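Local coordinates for protein dihydroorotase (Saccharomyces cerevisiae S288C, PDB 6L0A) that catalyses the zinc-dependent, reversible cyclisation of N-carbamoyl-L-aspartate to (S)-dihydroorotate in the third step of de novo pyrimidine biosynthesis, at residues Q3-V15 against L300-V314. Numbering follows the deposited sequence.
Sequences QEIDLGLTCDMHV and LKGFVSDFGISFYEV. With ZN (zinc ion), chain K.
Met13 sets its CG opposite the carbonyl carbon (chi1 -68°) and its chain bends at chi2 (-43°), which lays the thioether along the ring of Tyr312, the two side chains running past each other in opposite senses. In this Met-aromatic contact Met13 SD lies 4.5 Å from the centroid of the Tyr312 ring, obliquely, and Met13 CE reaches Tyr312 CD1 and Gly308 O. A water bridging Met13 O and Tyr312 OH, the latter also bonded to Asn135, adds a polar link. Ser305 OG points at Leu9 O, but their 2.4 Å separation is unusually short and its exact length doubtful. Cys11 N donates to Val304 O, in the widened pi-type turn 302-306 (2.9 Å, 163° at the hydrogen). Cys11 SG settles against Gly308 CA at 3.8 Å, where a beta carbon on the helix would collide with the sulfur. Farther back, Leu7 CD2 packs on Leu300 CD2, and the Lys301 methylenes cross the backbone, Lys301 CE 3.6 Å from Leu7 O, before Lys301 NZ forms a salt bridge with Asp306 OD1. With an alanine at Lys301, the Asp306 carboxylate would probably lose this mate, and the methylene packing on Asp6 O and Leu7 O would go. Helix 300-312 packs against both edge strand 4-8 of the small antiparallel sheet and the first strand of the metal-dependent hydrolase barrel, so this mixed apolar and polar seam joins the two and ends one residue before zinc ligand His14.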
# COMPACT_ATOMS: atom_id res chain seq x y z
N GLN C 3 19.34 33.55 5.45
CA GLN C 3 20.06 32.81 4.42
C GLN C 3 19.20 32.71 3.17
O GLN C 3 18.01 32.38 3.24
CB GLN C 3 20.45 31.42 4.90
CG GLN C 3 21.32 30.69 3.89
CD GLN C 3 21.77 29.31 4.34
OE1 GLN C 3 21.57 28.94 5.50
NE2 GLN C 3 22.38 28.56 3.44
N GLU C 4 19.80 32.99 2.01
CA GLU C 4 19.09 33.00 0.74
C GLU C 4 19.88 32.25 -0.31
O GLU C 4 21.12 32.19 -0.26
CB GLU C 4 18.83 34.42 0.24
CG GLU C 4 17.86 35.22 1.09
CD GLU C 4 17.46 36.52 0.42
OE1 GLU C 4 18.23 37.00 -0.44
OE2 GLU C 4 16.38 37.05 0.76
N ILE C 5 19.16 31.65 -1.26
CA ILE C 5 19.75 30.99 -2.41
C ILE C 5 19.01 31.45 -3.66
O ILE C 5 17.78 31.40 -3.71
CB ILE C 5 19.71 29.45 -2.30
CG1 ILE C 5 20.36 28.98 -0.99
CG2 ILE C 5 20.38 28.81 -3.50
CD1 ILE C 5 20.52 27.48 -0.90
N ASP C 6 19.77 31.92 -4.65
CA ASP C 6 19.21 32.42 -5.90
C ASP C 6 19.12 31.22 -6.84
O ASP C 6 20.13 30.76 -7.37
CB ASP C 6 20.08 33.53 -6.48
CG ASP C 6 19.45 34.23 -7.67
OD1 ASP C 6 18.66 33.59 -8.40
OD2 ASP C 6 19.75 35.42 -7.87
N LEU C 7 17.91 30.71 -7.02
CA LEU C 7 17.70 29.54 -7.86
C LEU C 7 17.40 29.91 -9.31
O LEU C 7 17.33 29.01 -10.16
CB LEU C 7 16.57 28.68 -7.29
CG LEU C 7 16.89 28.05 -5.93
CD1 LEU C 7 15.68 27.33 -5.35
CD2 LEU C 7 18.08 27.11 -6.03
N GLY C 8 17.22 31.19 -9.61
CA GLY C 8 17.05 31.60 -11.00
C GLY C 8 15.73 31.13 -11.58
O GLY C 8 14.66 31.23 -10.96
N LEU C 9 15.80 30.64 -12.82
CA LEU C 9 14.61 30.19 -13.55
C LEU C 9 14.42 28.71 -13.23
O LEU C 9 14.99 27.84 -13.88
CB LEU C 9 14.76 30.43 -15.05
CG LEU C 9 15.13 31.87 -15.43
CD1 LEU C 9 15.47 31.97 -16.91
CD2 LEU C 9 13.99 32.81 -15.06
N THR C 10 13.62 28.44 -12.21
CA THR C 10 13.35 27.08 -11.77
C THR C 10 12.40 26.38 -12.74
O THR C 10 11.50 27.00 -13.32
CB THR C 10 12.73 27.11 -10.38
OG1 THR C 10 11.67 28.07 -10.38
CG2 THR C 10 13.76 27.50 -9.33
N CYS C 11 12.56 25.06 -12.87
CA CYS C 11 11.65 24.29 -13.72
C CYS C 11 11.14 23.06 -12.99
O CYS C 11 11.88 22.37 -12.28
CB CYS C 11 12.30 23.86 -15.03
SG CYS C 11 13.91 23.13 -14.91
N ASP C 12 9.86 22.78 -13.19
CA ASP C 12 9.22 21.53 -12.77
C ASP C 12 8.78 20.84 -14.05
O ASP C 12 7.84 21.27 -14.72
CB ASP C 12 8.04 21.82 -11.83
CG ASP C 12 7.27 20.57 -11.46
OD1 ASP C 12 7.63 19.46 -11.93
OD2 ASP C 12 6.30 20.71 -10.70
N MET C 13 9.49 19.78 -14.42
CA MET C 13 9.26 19.18 -15.73
C MET C 13 8.21 18.07 -15.69
O MET C 13 8.24 17.18 -16.56
CB MET C 13 10.59 18.70 -16.30
CG MET C 13 11.55 19.88 -16.65
SD MET C 13 10.73 21.27 -17.48
CE MET C 13 12.18 22.10 -18.18
N HIS C 14 7.25 18.13 -14.77
CA HIS C 14 6.19 17.11 -14.73
C HIS C 14 5.03 17.64 -13.87
O HIS C 14 4.99 17.38 -12.67
CB HIS C 14 6.73 15.80 -14.18
CG HIS C 14 5.85 14.62 -14.48
ND1 HIS C 14 6.34 13.43 -14.96
CD2 HIS C 14 4.51 14.45 -14.36
CE1 HIS C 14 5.35 12.58 -15.12
NE2 HIS C 14 4.22 13.17 -14.77
N VAL C 15 4.09 18.34 -14.51
CA VAL C 15 3.03 19.07 -13.80
C VAL C 15 1.67 18.64 -14.32
O VAL C 15 1.46 18.55 -15.53
CB VAL C 15 3.20 20.60 -13.96
CG1 VAL C 15 1.98 21.34 -13.43
CG2 VAL C 15 4.45 21.08 -13.23
N LEU C 300 21.46 22.26 -5.36
CA LEU C 300 20.03 22.46 -5.54
C LEU C 300 19.73 23.14 -6.87
O LEU C 300 18.81 22.72 -7.59
CB LEU C 300 19.46 23.28 -4.39
CG LEU C 300 17.95 23.53 -4.47
CD1 LEU C 300 17.20 22.20 -4.37
CD2 LEU C 300 17.48 24.49 -3.38
N LYS C 301 20.49 24.18 -7.22
CA LYS C 301 20.19 24.92 -8.44
C LYS C 301 20.28 24.03 -9.67
O LYS C 301 19.50 24.18 -10.61
CB LYS C 301 21.14 26.12 -8.58
CG LYS C 301 20.95 26.88 -9.88
CD LYS C 301 21.24 28.36 -9.72
CE LYS C 301 20.82 29.14 -10.97
NZ LYS C 301 21.57 28.65 -12.16
N GLY C 302 21.23 23.09 -9.68
CA GLY C 302 21.30 22.17 -10.80
C GLY C 302 20.07 21.30 -10.90
O GLY C 302 19.51 21.12 -11.99
N PHE C 303 19.58 20.80 -9.76
CA PHE C 303 18.49 19.83 -9.77
C PHE C 303 17.16 20.48 -10.14
O PHE C 303 16.34 19.86 -10.82
CB PHE C 303 18.40 19.14 -8.41
CG PHE C 303 17.26 18.15 -8.31
CD1 PHE C 303 17.32 16.94 -8.97
CD2 PHE C 303 16.14 18.45 -7.56
CE1 PHE C 303 16.26 16.02 -8.89
CE2 PHE C 303 15.08 17.54 -7.47
CZ PHE C 303 15.15 16.33 -8.14
N VAL C 304 16.92 21.72 -9.71
CA VAL C 304 15.65 22.39 -9.93
C VAL C 304 15.71 23.49 -10.99
O VAL C 304 14.71 24.19 -11.19
CB VAL C 304 15.06 22.97 -8.63
CG1 VAL C 304 14.87 21.86 -7.58
CG2 VAL C 304 15.94 24.10 -8.09
N SER C 305 16.85 23.67 -11.66
CA SER C 305 16.87 24.66 -12.73
C SER C 305 17.80 24.29 -13.87
O SER C 305 17.34 24.12 -15.00
CB SER C 305 17.25 26.05 -12.19
OG SER C 305 17.19 27.01 -13.23
N ASP C 306 19.11 24.16 -13.60
CA ASP C 306 20.09 24.03 -14.68
C ASP C 306 19.79 22.83 -15.58
O ASP C 306 19.76 22.96 -16.82
CB ASP C 306 21.51 23.90 -14.11
CG ASP C 306 21.91 25.09 -13.26
OD1 ASP C 306 21.21 26.12 -13.26
OD2 ASP C 306 22.95 24.97 -12.57
N PHE C 307 19.60 21.65 -14.99
CA PHE C 307 19.61 20.42 -15.77
C PHE C 307 18.34 20.27 -16.61
O PHE C 307 18.39 19.79 -17.74
CB PHE C 307 19.80 19.21 -14.86
CG PHE C 307 21.14 19.20 -14.16
CD1 PHE C 307 22.28 19.69 -14.80
CD2 PHE C 307 21.27 18.73 -12.86
CE1 PHE C 307 23.52 19.68 -14.17
CE2 PHE C 307 22.49 18.73 -12.22
CZ PHE C 307 23.62 19.20 -12.87
N GLY C 308 17.20 20.69 -16.07
CA GLY C 308 15.97 20.63 -16.85
C GLY C 308 15.97 21.63 -17.99
O GLY C 308 15.56 21.31 -19.11
N ILE C 309 16.43 22.85 -17.72
CA ILE C 309 16.56 23.85 -18.78
C ILE C 309 17.47 23.34 -19.89
O ILE C 309 17.18 23.50 -21.08
CB ILE C 309 17.06 25.18 -18.18
CG1 ILE C 309 15.88 25.93 -17.56
CG2 ILE C 309 17.77 26.02 -19.25
CD1 ILE C 309 16.29 27.14 -16.73
N SER C 310 18.59 22.70 -19.52
CA SER C 310 19.53 22.21 -20.51
C SER C 310 18.94 21.06 -21.34
O SER C 310 19.08 21.04 -22.57
CB SER C 310 20.83 21.77 -19.82
OG SER C 310 21.68 21.06 -20.71
N PHE C 311 18.28 20.10 -20.68
CA PHE C 311 17.75 18.94 -21.39
C PHE C 311 16.62 19.32 -22.34
O PHE C 311 16.54 18.80 -23.46
CB PHE C 311 17.25 17.89 -20.37
CG PHE C 311 16.91 16.56 -20.98
CD1 PHE C 311 17.88 15.60 -21.18
CD2 PHE C 311 15.61 16.27 -21.35
CE1 PHE C 311 17.57 14.37 -21.75
CE2 PHE C 311 15.29 15.05 -21.92
CZ PHE C 311 16.28 14.09 -22.11
N TYR C 312 15.72 20.20 -21.90
CA TYR C 312 14.63 20.63 -22.75
C TYR C 312 15.05 21.77 -23.67
O TYR C 312 14.23 22.23 -24.48
CB TYR C 312 13.43 21.05 -21.91
CG TYR C 312 12.54 19.89 -21.48
CD1 TYR C 312 12.80 19.17 -20.32
CD2 TYR C 312 11.44 19.52 -22.25
CE1 TYR C 312 11.98 18.10 -19.93
CE2 TYR C 312 10.62 18.47 -21.88
CZ TYR C 312 10.89 17.76 -20.72
OH TYR C 312 10.07 16.71 -20.37
N GLU C 313 16.29 22.23 -23.54
CA GLU C 313 16.86 23.31 -24.35
C GLU C 313 15.95 24.53 -24.35
O GLU C 313 15.55 25.04 -25.40
CB GLU C 313 17.18 22.82 -25.76
CG GLU C 313 18.16 21.64 -25.73
CD GLU C 313 18.44 21.02 -27.10
OE1 GLU C 313 18.97 21.74 -27.97
OE2 GLU C 313 18.10 19.84 -27.29
N VAL C 314 15.61 24.98 -23.15
CA VAL C 314 14.77 26.16 -22.95
C VAL C 314 15.60 27.40 -23.22
O VAL C 314 16.70 27.54 -22.68
CB VAL C 314 14.20 26.18 -21.52
CG1 VAL C 314 13.23 27.34 -21.35
CG2 VAL C 314 13.51 24.85 -21.20
ZN ZN K . 2.32 12.61 -13.93
O HOH W 1 10.10 15.78 -17.94